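PDB 4LZK: PixA inclusion body protein from Burkholderia cenocepacia, which is of unknown function but belongs to the PixA family of inclusion body proteins, and so may help form intracellular protein inclusions. Local coordinates for residues I26-I31 with D95-Y100. Residues are numbered along the deposited sequence; the frame is centred on the assembly and turned at random.
Sequences IDTNYI and DAALIY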
loop_
_atom_site.group_PDB
_atom_site.type_symbol
_atom_site.label_atom_id
_atom_site.label_comp_id
_atom_site.label_asym_id
_atom_site.label_seq_id
_atom_site.Cartn_x
_atom_site.Cartn_y
_atom_site.Cartn_z
ATOM N N ILE C 26 -16.652 -6.662 6.928
ATOM C CA ILE C 26 -16.929 -5.610 7.880
ATOM C C ILE C 26 -16.461 -6.054 9.249
ATOM O O ILE C 26 -16.709 -7.226 9.637
ATOM C CB ILE C 26 -18.452 -5.333 7.923
ATOM C CG1 ILE C 26 -18.861 -4.778 6.561
ATOM C CG2 ILE C 26 -18.839 -4.371 9.073
ATOM C CD1 ILE C 26 -20.143 -5.226 6.042
ATOM N N ASP C 27 -15.713 -5.195 9.932
ATOM C CA ASP C 27 -15.222 -5.444 11.318
ATOM C C ASP C 27 -16.382 -5.103 12.315
ATOM O O ASP C 27 -16.527 -3.978 12.810
ATOM C CB ASP C 27 -13.965 -4.660 11.600
ATOM C CG ASP C 27 -13.294 -4.999 12.983
ATOM O OD1 ASP C 27 -13.904 -5.654 13.829
ATOM O OD2 ASP C 27 -12.144 -4.577 13.182
ATOM N N THR C 28 -17.239 -6.078 12.526
ATOM C CA THR C 28 -18.435 -5.880 13.286
ATOM C C THR C 28 -18.108 -5.569 14.740
ATOM O O THR C 28 -18.801 -4.814 15.372
ATOM C CB THR C 28 -19.443 -7.053 13.133
ATOM O OG1 THR C 28 -18.818 -8.305 13.462
ATOM C CG2 THR C 28 -20.003 -7.053 11.743
ATOM N N ASN C 29 -17.037 -6.161 15.290
ATOM C CA ASN C 29 -16.602 -5.823 16.658
ATOM C C ASN C 29 -16.210 -4.362 16.807
ATOM O O ASN C 29 -16.510 -3.716 17.804
ATOM C CB ASN C 29 -15.493 -6.738 17.108
ATOM C CG ASN C 29 -16.012 -8.156 17.403
ATOM O OD1 ASN C 29 -17.196 -8.339 17.671
ATOM N ND2 ASN C 29 -15.134 -9.150 17.324
ATOM N N TYR C 30 -15.539 -3.829 15.820
ATOM C CA TYR C 30 -15.188 -2.450 15.824
ATOM C C TYR C 30 -16.431 -1.548 15.790
ATOM O O TYR C 30 -16.528 -0.537 16.558
ATOM C CB TYR C 30 -14.277 -2.134 14.648
ATOM C CG TYR C 30 -13.953 -0.675 14.645
ATOM C CD1 TYR C 30 -13.542 -0.062 15.826
ATOM C CD2 TYR C 30 -14.132 0.123 13.515
ATOM C CE1 TYR C 30 -13.290 1.284 15.874
ATOM C CE2 TYR C 30 -13.867 1.470 13.557
ATOM C CZ TYR C 30 -13.437 2.046 14.742
ATOM O OH TYR C 30 -13.155 3.394 14.837
ATOM N N ILE C 31 -17.399 -1.892 14.933
ATOM C CA ILE C 31 -18.632 -1.133 14.844
ATOM C C ILE C 31 -19.378 -1.103 16.176
ATOM O O ILE C 31 -19.865 -0.074 16.639
ATOM C CB ILE C 31 -19.632 -1.785 13.825
ATOM C CG1 ILE C 31 -19.019 -1.920 12.434
ATOM C CG2 ILE C 31 -20.880 -0.974 13.699
ATOM C CD1 ILE C 31 -18.293 -0.752 12.044
ATOM N N ASP C 95 -21.720 -12.716 14.660
ATOM C CA ASP C 95 -22.376 -11.487 14.167
ATOM C C ASP C 95 -22.528 -11.701 12.651
ATOM O O ASP C 95 -21.743 -12.441 12.048
ATOM C CB ASP C 95 -21.534 -10.217 14.336
ATOM C CG ASP C 95 -21.012 -9.961 15.772
ATOM O OD1 ASP C 95 -21.732 -10.265 16.747
ATOM O OD2 ASP C 95 -19.871 -9.357 15.892
ATOM N N ALA C 96 -23.557 -11.130 12.043
ATOM C CA ALA C 96 -23.681 -11.197 10.563
ATOM C C ALA C 96 -23.863 -9.750 10.091
ATOM O O ALA C 96 -24.619 -8.964 10.733
ATOM C CB ALA C 96 -24.864 -11.983 10.187
ATOM N N ALA C 97 -23.202 -9.379 9.012
ATOM C CA ALA C 97 -23.427 -8.098 8.407
ATOM C C ALA C 97 -24.069 -8.393 7.074
ATOM O O ALA C 97 -23.457 -9.072 6.238
ATOM C CB ALA C 97 -22.137 -7.389 8.186
ATOM N N LEU C 98 -25.293 -7.955 6.892
ATOM C CA LEU C 98 -26.075 -8.298 5.697
ATOM C C LEU C 98 -26.487 -7.023 4.967
ATOM O O LEU C 98 -27.249 -6.239 5.465
ATOM C CB LEU C 98 -27.295 -9.064 6.118
ATOM C CG LEU C 98 -26.956 -10.377 6.829
ATOM C CD1 LEU C 98 -28.244 -10.956 7.339
ATOM C CD2 LEU C 98 -26.326 -11.351 5.885
ATOM N N ILE C 99 -25.992 -6.869 3.757
ATOM C CA ILE C 99 -26.332 -5.749 2.907
ATOM C C ILE C 99 -27.834 -5.813 2.498
ATOM O O ILE C 99 -28.315 -6.875 2.148
ATOM C CB ILE C 99 -25.476 -5.762 1.634
ATOM C CG1 ILE C 99 -23.990 -5.557 1.950
ATOM C CG2 ILE C 99 -25.899 -4.668 0.691
ATOM C CD1 ILE C 99 -23.128 -5.814 0.734
ATOM N N TYR C 100 -28.514 -4.684 2.523
ATOM C CA TYR C 100 -29.902 -4.620 2.043
ATOM C C TYR C 100 -30.116 -3.551 1.022
ATOM O O TYR C 100 -31.113 -3.531 0.326
ATOM C CB TYR C 100 -30.887 -4.428 3.194
ATOM C CG TYR C 100 -30.764 -3.162 3.983
ATOM C CD1 TYR C 100 -29.898 -3.086 5.082
ATOM C CD2 TYR C 100 -31.537 -2.056 3.697
ATOM C CE1 TYR C 100 -29.842 -1.940 5.844
ATOM C CE2 TYR C 100 -31.491 -0.891 4.451
ATOM C CZ TYR C 100 -30.617 -0.823 5.533
ATOM O OH TYR C 100 -30.553 0.373 6.251
#
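The carboxylate of D95 meets the first turn of helix 28-34 through OD2, at the hydroxyl of T28, with the amide oxygen OD1 of N29 close by but not bonded. The amide and carboxylate planes stand 90° apart. The contact joins two sheets of a beta-sandwich-like fold, consistent with a cupredoxin-like clan. I26 ends strand 19-26 of one sheet, and A97 lies on strand 96-105 of the other.

T28 OG1 donates to D95 OD2 at 2.8 Å, on the lone pair anti to the other oxygen. N29 OD1 lies 3.4 Å from D95 OD2, but both are acceptors. K32 probably eases this pair, since its NZ forms a salt bridge with D95 OD1 and a weak hydrogen bond with N29 OD1.

The short helix follows strand 19-26 directly. D27 is its N-cap: OD1 accepts from Y30 N at 3.2 Å and is met from above the carboxylate plane, 67° out of it. The backbone N of A97 donates to N92 OD1.

Next to the polar pair, toward I26, the contact is apolar and buried. I26 CD1 packs on A97 CB at 3.6 Å. T28 has OG1 between the backbone N and carbonyl carbon (chi1 55°), which sets OG1 toward D95. Its methyl CG2 instead faces the alanine, with T28 CG2 4.2 Å from A97 CB.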